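MB2760 (Mycobacterium tuberculosis, PDB 2BNG) hydrolyses long or bulky lipophilic epoxides, such as 9,10-epoxystearic acid and cholesterol 5,6-oxide, to diols in vitro, its physiological substrates being still unidentified. Local coordinates at residues C[42-47]-C[115-120]; C[75-80]-C[87-92]; C[104-109]-C[120-125]. One frame throughout, in Å; residues are numbered along the deposited sequence.

Interaction 1 (C[42-47]-C[115-120]); sequences DDLVYE and GRITLW
Y46 lays its ring face to face on the indole of W120, and this stack lies on one face of a parallel strand pair in the curved mixed sheet of an NTF2-like fold. The centroids of the Y46 ring and the six-membered ring of W120 lie 3.9 Å apart, with the planes 19° off parallel. Edge atom CE1 of Y46 sits over the centre of the indole, while W120 CE3 covers the tyrosine ring only toward its rim. Both side chains leave neighbouring strands in the same direction with CG anti to the backbone N (chi1 168° for Y46 and 171° for W120), which sends them out alongside each other and lets the rings overlap. L44 extends this apolar face: its CD1 lies 3.8 Å from I117 CG2 and also reaches CB of W120. On the reverse face V45 CG2 meets L119 CD1 at 3.9 Å. Beneath the side chains the backbone ladder is parallel: V45 gives its N-H to T118 O, V45 O accepts from W120 N, and E47 N binds W120 O at 2.8 Å. T118 and L119 together face E111 of strand 100-113, a classic beta bulge. Beyond the pair, F110 and F24 also meet the W120 indole, F24 edge-to-face, and helix 57-65 touches L44 and Y46 through T60. The carboxylate of E47 is divided between two arginines, OE2 bridging to R53 and OE1 to R121. At the tip of the tyrosine, Y46 OH hydrogen-bonds N48 ND2.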
loop_
_atom_site.group_PDB
_atom_site.type_symbol
_atom_site.label_atom_id
_atom_site.label_comp_id
_atom_site.label_asym_id
_atom_site.label_seq_id
_atom_site.Cartn_x
_atom_site.Cartn_y
_atom_site.Cartn_z
ATOM N N ASP C 42 -11.321 -33.150 34.154
ATOM C CA ASP C 42 -11.681 -34.450 34.732
ATOM C C ASP C 42 -13.007 -34.474 35.493
ATOM O O ASP C 42 -13.746 -35.444 35.397
ATOM C CB ASP C 42 -10.555 -34.988 35.607
ATOM C CG ASP C 42 -9.399 -35.551 34.787
ATOM O OD1 ASP C 42 -8.326 -35.834 35.371
ATOM O OD2 ASP C 42 -9.549 -35.713 33.554
ATOM N N ASP C 43 -13.322 -33.400 36.207
ATOM C CA ASP C 43 -14.591 -33.312 36.916
ATOM C C ASP C 43 -15.658 -32.448 36.250
ATOM O O ASP C 43 -16.529 -31.889 36.922
ATOM C CB ASP C 43 -14.355 -32.861 38.332
ATOM C CG ASP C 43 -13.725 -33.948 39.164
ATOM O OD1 ASP C 43 -14.027 -34.007 40.358
ATOM O OD2 ASP C 43 -12.941 -34.779 38.659
ATOM N N LEU C 44 -15.604 -32.366 34.923
ATOM C CA LEU C 44 -16.649 -31.725 34.149
ATOM C C LEU C 44 -18.037 -32.161 34.596
ATOM O O LEU C 44 -18.290 -33.363 34.774
ATOM C CB LEU C 44 -16.480 -32.050 32.667
ATOM C CG LEU C 44 -17.542 -31.500 31.714
ATOM C CD1 LEU C 44 -17.473 -29.959 31.576
ATOM C CD2 LEU C 44 -17.411 -32.189 30.357
ATOM N N VAL C 45 -18.930 -31.189 34.795
ATOM C CA VAL C 45 -20.356 -31.491 34.741
ATOM C C VAL C 45 -20.992 -30.870 33.504
ATOM O O VAL C 45 -20.861 -29.655 33.241
ATOM C CB VAL C 45 -21.164 -31.283 36.110
ATOM C CG1 VAL C 45 -20.276 -30.831 37.307
ATOM C CG2 VAL C 45 -22.429 -30.450 35.928
ATOM N N TYR C 46 -21.641 -31.742 32.728
ATOM C CA TYR C 46 -22.239 -31.392 31.443
ATOM C C TYR C 46 -23.771 -31.555 31.449
ATOM O O TYR C 46 -24.316 -32.681 31.555
ATOM C CB TYR C 46 -21.599 -32.216 30.315
ATOM C CG TYR C 46 -22.320 -32.166 28.983
ATOM C CD1 TYR C 46 -22.801 -30.957 28.467
ATOM C CD2 TYR C 46 -22.493 -33.322 28.224
ATOM C CE1 TYR C 46 -23.442 -30.901 27.216
ATOM C CE2 TYR C 46 -23.145 -33.290 26.977
ATOM C CZ TYR C 46 -23.620 -32.071 26.491
ATOM O OH TYR C 46 -24.261 -31.997 25.287
ATOM N N GLU C 47 -24.453 -30.421 31.298
ATOM C CA GLU C 47 -25.903 -30.362 31.394
ATOM C C GLU C 47 -26.501 -29.814 30.124
ATOM O O GLU C 47 -26.101 -28.754 29.645
ATOM C CB GLU C 47 -26.341 -29.462 32.552
ATOM C CG GLU C 47 -26.066 -30.050 33.923
ATOM C CD GLU C 47 -26.161 -29.044 35.088
ATOM O OE1 GLU C 47 -26.217 -27.795 34.875
ATOM O OE2 GLU C 47 -26.171 -29.526 36.249
ATOM N N GLY C 115 -7.409 -23.313 31.836
ATOM C CA GLY C 115 -7.592 -23.750 30.453
ATOM C C GLY C 115 -8.536 -24.929 30.252
ATOM O O GLY C 115 -8.854 -25.273 29.116
ATOM N N ARG C 116 -9.003 -25.544 31.341
ATOM C CA ARG C 116 -9.940 -26.666 31.218
ATOM C C ARG C 116 -11.370 -26.332 31.622
ATOM O O ARG C 116 -11.605 -25.595 32.585
ATOM C CB ARG C 116 -9.405 -27.921 31.921
ATOM C CG ARG C 116 -8.013 -28.226 31.383
ATOM C CD ARG C 116 -7.538 -29.630 31.497
ATOM N NE ARG C 116 -8.263 -30.632 30.705
ATOM C CZ ARG C 116 -7.911 -31.924 30.671
ATOM N NH1 ARG C 116 -6.884 -32.316 31.351
ATOM N NH2 ARG C 116 -8.545 -32.844 29.978
ATOM N N ILE C 117 -12.318 -26.876 30.862
ATOM C CA ILE C 117 -13.728 -26.650 31.097
ATOM C C ILE C 117 -14.244 -27.589 32.181
ATOM O O ILE C 117 -14.201 -28.810 32.044
ATOM C CB ILE C 117 -14.539 -26.795 29.788
ATOM C CG1 ILE C 117 -14.115 -25.695 28.799
ATOM C CG2 ILE C 117 -16.073 -26.801 30.076
ATOM C CD1 ILE C 117 -14.647 -25.856 27.371
ATOM N N THR C 118 -14.739 -26.991 33.267
ATOM C CA THR C 118 -15.267 -27.748 34.409
ATOM C C THR C 118 -16.793 -27.767 34.466
ATOM O O THR C 118 -17.378 -28.674 35.060
ATOM C CB THR C 118 -14.667 -27.261 35.743
ATOM O OG1 THR C 118 -14.984 -25.877 35.931
ATOM C CG2 THR C 118 -13.136 -27.452 35.734
ATOM N N LEU C 119 -17.422 -26.769 33.836
ATOM C CA LEU C 119 -18.871 -26.726 33.686
ATOM C C LEU C 119 -19.230 -26.433 32.239
ATOM O O LEU C 119 -18.652 -25.543 31.620
ATOM C CB LEU C 119 -19.522 -25.684 34.607
ATOM C CG LEU C 119 -21.035 -25.484 34.423
ATOM C CD1 LEU C 119 -21.851 -26.737 34.815
ATOM C CD2 LEU C 119 -21.538 -24.251 35.158
ATOM N N TRP C 120 -20.185 -27.198 31.709
ATOM C CA TRP C 120 -20.733 -26.959 30.368
ATOM C C TRP C 120 -22.242 -27.154 30.473
ATOM O O TRP C 120 -22.748 -28.283 30.649
ATOM C CB TRP C 120 -20.105 -27.903 29.357
ATOM C CG TRP C 120 -20.721 -27.906 27.993
ATOM C CD1 TRP C 120 -21.505 -26.940 27.443
ATOM C CD2 TRP C 120 -20.566 -28.924 26.992
ATOM N NE1 TRP C 120 -21.860 -27.293 26.150
ATOM C CE2 TRP C 120 -21.303 -28.513 25.856
ATOM C CE3 TRP C 120 -19.877 -30.148 26.946
ATOM C CZ2 TRP C 120 -21.360 -29.276 24.678
ATOM C CZ3 TRP C 120 -19.949 -30.918 25.770
ATOM C CH2 TRP C 120 -20.679 -30.472 24.662
#

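Interaction 2 (C[75-80]-C[87-92]); sequences VKIHRI and VLTERT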
loop_
_atom_site.group_PDB
_atom_site.type_symbol
_atom_site.label_atom_id
_atom_site.label_comp_id
_atom_site.label_asym_id
_atom_site.label_seq_id
_atom_site.Cartn_x
_atom_site.Cartn_y
_atom_site.Cartn_z
ATOM N N VAL C 75 -21.851 -25.066 15.106
ATOM C CA VAL C 75 -21.967 -24.085 16.158
ATOM C C VAL C 75 -21.603 -22.743 15.578
ATOM O O VAL C 75 -20.569 -22.567 14.958
ATOM C CB VAL C 75 -21.071 -24.399 17.382
ATOM C CG1 VAL C 75 -21.276 -23.337 18.476
ATOM C CG2 VAL C 75 -21.377 -25.806 17.947
ATOM N N LYS C 76 -22.495 -21.795 15.754
ATOM C CA LYS C 76 -22.226 -20.456 15.355
ATOM C C LYS C 76 -22.444 -19.613 16.611
ATOM O O LYS C 76 -23.541 -19.604 17.184
ATOM C CB LYS C 76 -23.153 -20.110 14.199
ATOM C CG LYS C 76 -23.249 -18.672 13.839
ATOM C CD LYS C 76 -22.002 -18.116 13.314
ATOM C CE LYS C 76 -22.329 -16.891 12.452
ATOM N NZ LYS C 76 -21.493 -15.730 12.721
ATOM N N ILE C 77 -21.371 -18.962 17.067
ATOM C CA ILE C 77 -21.426 -18.124 18.264
ATOM C C ILE C 77 -21.709 -16.696 17.819
ATOM O O ILE C 77 -20.929 -16.128 17.069
ATOM C CB ILE C 77 -20.084 -18.194 19.078
ATOM C CG1 ILE C 77 -19.675 -19.658 19.354
ATOM C CG2 ILE C 77 -20.204 -17.362 20.382
ATOM C CD1 ILE C 77 -18.231 -19.835 19.923
ATOM N N HIS C 78 -22.828 -16.133 18.258
ATOM C CA HIS C 78 -23.181 -14.743 17.936
ATOM C C HIS C 78 -22.554 -13.737 18.902
ATOM O O HIS C 78 -22.112 -12.667 18.491
ATOM C CB HIS C 78 -24.702 -14.563 17.916
ATOM C CG HIS C 78 -25.418 -15.567 17.060
ATOM N ND1 HIS C 78 -25.349 -15.561 15.678
ATOM C CD2 HIS C 78 -26.221 -16.610 17.390
ATOM C CE1 HIS C 78 -26.061 -16.565 15.198
ATOM N NE2 HIS C 78 -26.598 -17.218 16.216
ATOM N N ARG C 79 -22.544 -14.089 20.186
ATOM C CA ARG C 79 -21.972 -13.265 21.245
ATOM C C ARG C 79 -21.409 -14.194 22.301
ATOM O O ARG C 79 -21.957 -15.287 22.524
ATOM C CB ARG C 79 -23.029 -12.354 21.873
ATOM C CG ARG C 79 -23.629 -11.301 20.905
ATOM C CD ARG C 79 -24.778 -10.582 21.581
ATOM N NE ARG C 79 -25.354 -9.469 20.811
ATOM C CZ ARG C 79 -26.265 -9.625 19.854
ATOM N NH1 ARG C 79 -26.637 -10.768 19.537
ATOM N NH2 ARG C 79 -26.826 -8.686 19.173
ATOM N N ILE C 80 -20.311 -13.753 22.918
ATOM C CA ILE C 80 -19.607 -14.490 23.948
ATOM C C ILE C 80 -18.926 -13.482 24.871
ATOM O O ILE C 80 -18.374 -12.511 24.402
ATOM C CB ILE C 80 -18.578 -15.496 23.327
ATOM C CG1 ILE C 80 -17.832 -16.265 24.437
ATOM C CG2 ILE C 80 -17.628 -14.788 22.304
ATOM C CD1 ILE C 80 -17.100 -17.511 23.952
ATOM N N VAL C 87 -18.007 -18.159 31.462
ATOM C CA VAL C 87 -18.118 -17.729 30.077
ATOM C C VAL C 87 -19.568 -17.975 29.629
ATOM O O VAL C 87 -20.143 -19.055 29.881
ATOM C CB VAL C 87 -17.104 -18.495 29.154
ATOM C CG1 VAL C 87 -17.318 -18.168 27.677
ATOM C CG2 VAL C 87 -15.645 -18.207 29.574
ATOM N N LEU C 88 -20.159 -16.958 28.995
ATOM C CA LEU C 88 -21.533 -17.031 28.488
ATOM C C LEU C 88 -21.541 -16.923 26.978
ATOM O O LEU C 88 -20.735 -16.201 26.391
ATOM C CB LEU C 88 -22.444 -15.943 29.082
ATOM C CG LEU C 88 -22.550 -15.876 30.609
ATOM C CD1 LEU C 88 -21.594 -14.820 31.089
ATOM C CD2 LEU C 88 -23.956 -15.568 31.100
ATOM N N THR C 89 -22.516 -17.570 26.356
ATOM C CA THR C 89 -22.459 -17.811 24.953
ATOM C C THR C 89 -23.886 -17.726 24.356
ATOM O O THR C 89 -24.831 -18.281 24.910
ATOM C CB THR C 89 -21.722 -19.175 24.873
ATOM O OG1 THR C 89 -20.712 -19.210 23.914
ATOM C CG2 THR C 89 -22.466 -20.233 24.608
ATOM N N GLU C 90 -24.061 -16.949 23.284
ATOM C CA GLU C 90 -25.327 -16.915 22.536
ATOM C C GLU C 90 -25.040 -17.537 21.180
ATOM O O GLU C 90 -24.211 -17.017 20.423
ATOM C CB GLU C 90 -25.866 -15.483 22.372
ATOM C CG GLU C 90 -27.230 -15.411 21.660
ATOM C CD GLU C 90 -27.593 -14.022 21.077
ATOM O OE1 GLU C 90 -26.703 -13.185 20.802
ATOM O OE2 GLU C 90 -28.795 -13.769 20.865
ATOM N N ARG C 91 -25.676 -18.667 20.887
ATOM C CA ARG C 91 -25.338 -19.443 19.700
ATOM C C ARG C 91 -26.549 -19.907 18.907
ATOM O O ARG C 91 -27.691 -19.882 19.379
ATOM C CB ARG C 91 -24.481 -20.694 20.040
ATOM C CG ARG C 91 -23.801 -20.684 21.374
ATOM C CD ARG C 91 -22.735 -21.733 21.502
ATOM N NE ARG C 91 -23.211 -23.109 21.543
ATOM C CZ ARG C 91 -23.353 -23.846 22.654
ATOM N NH1 ARG C 91 -23.083 -23.337 23.863
ATOM N NH2 ARG C 91 -23.764 -25.131 22.561
ATOM N N THR C 92 -26.267 -20.329 17.681
ATOM C CA THR C 92 -27.140 -21.190 16.909
ATOM C C THR C 92 -26.377 -22.500 16.726
ATOM O O THR C 92 -25.225 -22.507 16.299
ATOM C CB THR C 92 -27.477 -20.580 15.540
ATOM O OG1 THR C 92 -28.079 -19.284 15.720
ATOM C CG2 THR C 92 -28.459 -21.450 14.808
#
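H78 and T92 join side chain to side chain: NE2 of the imidazole and OG1 of T92 are 2.6 Å apart in a nearly straight hydrogen bond (169°), with the hydroxyl at the ring edge and in its plane. Chi1 of H78 (-51°) sets CG beside its own backbone N and turns the ring back toward T92. This histidine is exposed, as is K76 beside it, whose chain bends away from the partner strand. The opposite sheet face is closer packed. There I80 CD1 lies 3.8 Å from V87 CG1 and also nears T89 OG1, I77 CG2 reaches the same hydroxyl, and helix 13-30 covers I77, I80 and V87. The two strands form an antiparallel beta hairpin interrupted by a classic bulge: H78 and R79 both face E90, so E90 O receives H78 N at 2.7 Å and R79 N only weakly at 3.4 Å. E90 N in turn gives a straight bond to R79 O. R79 and E90 then run side by side toward a second subunit. R79 NH1 meets the syn lone pair of E90 OE1 in a 2.7 Å salt bridge, the guanidinium and carboxylate planes turned 45° apart. Each group has a further partner on that subunit: E111 for R79 NH2, and R121 and Y123 for E90 OE2. On the face of I77 and T89, V75 CG1 passes R91 NE at 3.6 Å, and R91 NH2 goes on to D122.

Interaction 3 (C[104-109]-C[120-125]); sequences FWVCGV and WRDYFD
W105 lays its indole against the chain at F124 and D125: CZ2 comes within 3.4 Å of D125 CB, and D125 N sits above one face, toward the rim. Two waters complete this end. One accepts from W105 NE1 in the ring plane and donates to D125 OD2; the other lies over the indole centre, donating to W105 O and accepting from D125 N. D125, at the N-cap of helix 126-139, also accepts from D128 N through OD2, while its OD1 binds V126 N of a second subunit. Along the strands, C107 and Y123 exchange backbone hydrogen bonds in both directions, as do V109 and R121. Y123 turns its ring edge to C107 O and brings CE1 to 3.9 Å from V109 CG1, its hydroxyl going on to E90 of the second subunit. On the other face D122 CG packs 3.6 Å from V106 CG1. With CG anti to its carbonyl carbon (chi1 -86°), the D122 carboxylate leans toward G108, whose CA lies 3.3 Å from D122 OD1. D122 OD2 takes a weak bond from W120 NE1 at 3.0 Å and is bridged by R91 NH2, which also pairs with D93. The antiparallel hairpin thus presents D122, the probable proton acceptor, beside the arginine and the probable proton donor D93, the Asp-Arg-Asp site of limonene-1,2-epoxide hydrolases.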
loop_
_atom_site.group_PDB
_atom_site.type_symbol
_atom_site.label_atom_id
_atom_site.label_comp_id
_atom_site.label_asym_id
_atom_site.label_seq_id
_atom_site.Cartn_x
_atom_site.Cartn_y
_atom_site.Cartn_z
ATOM N N PHE C 104 -31.352 -24.816 15.936
ATOM C CA PHE C 104 -32.036 -24.249 17.095
ATOM C C PHE C 104 -31.076 -23.302 17.824
ATOM O O PHE C 104 -29.842 -23.454 17.700
ATOM C CB PHE C 104 -32.509 -25.375 18.054
ATOM C CG PHE C 104 -31.420 -26.378 18.413
ATOM C CD1 PHE C 104 -30.682 -26.231 19.572
ATOM C CD2 PHE C 104 -31.146 -27.475 17.588
ATOM C CE1 PHE C 104 -29.680 -27.164 19.914
ATOM C CE2 PHE C 104 -30.139 -28.385 17.909
ATOM C CZ PHE C 104 -29.402 -28.228 19.071
ATOM N N TRP C 105 -31.613 -22.354 18.593
ATOM C CA TRP C 105 -30.750 -21.518 19.391
ATOM C C TRP C 105 -30.298 -22.250 20.663
ATOM O O TRP C 105 -31.021 -23.113 21.191
ATOM C CB TRP C 105 -31.418 -20.184 19.699
ATOM C CG TRP C 105 -32.712 -20.229 20.568
ATOM C CD1 TRP C 105 -33.999 -20.017 20.128
ATOM C CD2 TRP C 105 -32.813 -20.428 21.999
ATOM N NE1 TRP C 105 -34.888 -20.086 21.181
ATOM C CE2 TRP C 105 -34.191 -20.326 22.339
ATOM C CE3 TRP C 105 -31.879 -20.647 23.025
ATOM C CZ2 TRP C 105 -34.658 -20.472 23.653
ATOM C CZ3 TRP C 105 -32.352 -20.778 24.352
ATOM C CH2 TRP C 105 -33.731 -20.704 24.635
ATOM N N VAL C 106 -29.086 -21.924 21.120
ATOM C CA VAL C 106 -28.578 -22.376 22.417
ATOM C C VAL C 106 -27.860 -21.216 23.105
ATOM O O VAL C 106 -27.097 -20.465 22.465
ATOM C CB VAL C 106 -27.554 -23.509 22.289
ATOM C CG1 VAL C 106 -27.098 -23.964 23.685
ATOM C CG2 VAL C 106 -28.129 -24.672 21.511
ATOM N N CYS C 107 -28.118 -21.085 24.403
ATOM C CA CYS C 107 -27.294 -20.274 25.277
ATOM C C CYS C 107 -26.491 -21.245 26.169
ATOM O O CYS C 107 -27.058 -22.073 26.866
ATOM C CB CYS C 107 -28.161 -19.294 26.088
ATOM S SG CYS C 107 -28.928 -17.975 25.007
ATOM N N GLY C 108 -25.169 -21.165 26.105
ATOM C CA GLY C 108 -24.333 -22.011 26.916
ATOM C C GLY C 108 -23.592 -21.205 27.945
ATOM O O GLY C 108 -23.119 -20.090 27.657
ATOM N N VAL C 109 -23.512 -21.750 29.151
ATOM C CA VAL C 109 -22.646 -21.185 30.176
ATOM C C VAL C 109 -21.566 -22.209 30.550
ATOM O O VAL C 109 -21.827 -23.406 30.726
ATOM C CB VAL C 109 -23.393 -20.625 31.429
ATOM C CG1 VAL C 109 -24.750 -20.005 31.085
ATOM C CG2 VAL C 109 -23.577 -21.674 32.450
ATOM N N TRP C 120 -20.185 -27.198 31.709
ATOM C CA TRP C 120 -20.733 -26.959 30.368
ATOM C C TRP C 120 -22.242 -27.154 30.473
ATOM O O TRP C 120 -22.748 -28.283 30.649
ATOM C CB TRP C 120 -20.105 -27.903 29.357
ATOM C CG TRP C 120 -20.721 -27.906 27.993
ATOM C CD1 TRP C 120 -21.505 -26.940 27.443
ATOM C CD2 TRP C 120 -20.566 -28.924 26.992
ATOM N NE1 TRP C 120 -21.860 -27.293 26.150
ATOM C CE2 TRP C 120 -21.303 -28.513 25.856
ATOM C CE3 TRP C 120 -19.877 -30.148 26.946
ATOM C CZ2 TRP C 120 -21.360 -29.276 24.678
ATOM C CZ3 TRP C 120 -19.949 -30.918 25.770
ATOM C CH2 TRP C 120 -20.679 -30.472 24.662
ATOM N N ARG C 121 -22.950 -26.034 30.398
ATOM C CA ARG C 121 -24.386 -26.006 30.628
ATOM C C ARG C 121 -25.105 -25.364 29.439
ATOM O O ARG C 121 -25.035 -24.147 29.222
ATOM C CB ARG C 121 -24.695 -25.226 31.906
ATOM C CG ARG C 121 -26.141 -25.351 32.293
ATOM C CD ARG C 121 -26.502 -24.519 33.513
ATOM N NE ARG C 121 -25.988 -25.086 34.760
ATOM C CZ ARG C 121 -25.497 -24.341 35.749
ATOM N NH1 ARG C 121 -25.428 -23.015 35.621
ATOM N NH2 ARG C 121 -25.034 -24.901 36.843
ATOM N N ASP C 122 -25.783 -26.184 28.655
ATOM C CA ASP C 122 -26.455 -25.652 27.467
ATOM C C ASP C 122 -27.949 -25.520 27.730
ATOM O O ASP C 122 -28.586 -26.456 28.234
ATOM C CB ASP C 122 -26.170 -26.528 26.240
ATOM C CG ASP C 122 -24.865 -26.144 25.510
ATOM O OD1 ASP C 122 -24.263 -25.074 25.773
ATOM O OD2 ASP C 122 -24.424 -26.918 24.637
ATOM N N TYR C 123 -28.478 -24.349 27.388
ATOM C CA TYR C 123 -29.886 -24.011 27.501
ATOM C C TYR C 123 -30.517 -23.934 26.109
ATOM O O TYR C 123 -29.949 -23.342 25.196
ATOM C CB TYR C 123 -30.033 -22.617 28.113
ATOM C CG TYR C 123 -29.684 -22.471 29.572
ATOM C CD1 TYR C 123 -28.389 -22.118 29.968
ATOM C CD2 TYR C 123 -30.666 -22.649 30.575
ATOM C CE1 TYR C 123 -28.078 -21.948 31.327
ATOM C CE2 TYR C 123 -30.363 -22.478 31.925
ATOM C CZ TYR C 123 -29.073 -22.127 32.284
ATOM O OH TYR C 123 -28.765 -21.976 33.601
ATOM N N PHE C 124 -31.722 -24.478 25.967
ATOM C CA PHE C 124 -32.489 -24.362 24.726
ATOM C C PHE C 124 -33.972 -24.567 25.049
ATOM O O PHE C 124 -34.316 -24.938 26.175
ATOM C CB PHE C 124 -32.032 -25.403 23.687
ATOM C CG PHE C 124 -31.903 -26.772 24.240
ATOM C CD1 PHE C 124 -30.681 -27.239 24.677
ATOM C CD2 PHE C 124 -33.010 -27.593 24.341
ATOM C CE1 PHE C 124 -30.553 -28.516 25.193
ATOM C CE2 PHE C 124 -32.907 -28.866 24.861
ATOM C CZ PHE C 124 -31.684 -29.333 25.293
ATOM N N ASP C 125 -34.831 -24.360 24.045
ATOM C CA ASP C 125 -36.298 -24.404 24.188
ATOM C C ASP C 125 -36.855 -25.567 23.344
ATOM O O ASP C 125 -36.503 -25.710 22.175
ATOM C CB ASP C 125 -36.830 -23.033 23.754
ATOM C CG ASP C 125 -38.320 -22.996 23.460
ATOM O OD1 ASP C 125 -39.124 -23.685 24.115
ATOM O OD2 ASP C 125 -38.710 -22.194 22.574
HETATM O O HOH W 1 -37.942 -19.932 21.326
HETATM O O HOH W 2 -33.642 -23.709 21.201
#

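All three interactions belong to one mixed sheet, its strands ordered 52-55, 44-48, 116-123, 100-113, 86-97, 72-83. Interaction 1 spans 44-48 and 116-123, interaction 3 the next pair and interaction 2 the last. Centres of 1 and 2 lie about 17 Å apart, those of 2 and 3 about 9 Å; 1 and 3, at successive levels of strand 116-123, are about 15 Å apart. Along the chain interaction 2 nests within the loop closed by interaction 1 and precedes interaction 3, whose segments alternate with those of interaction 1. Interactions 1 and 3 share W120 and meet again through E47 and R121. Interactions 2 and 3 meet where R91 bridges to D122, bringing distant sequence segments together at the probable catalytic site, and both reach the second subunit.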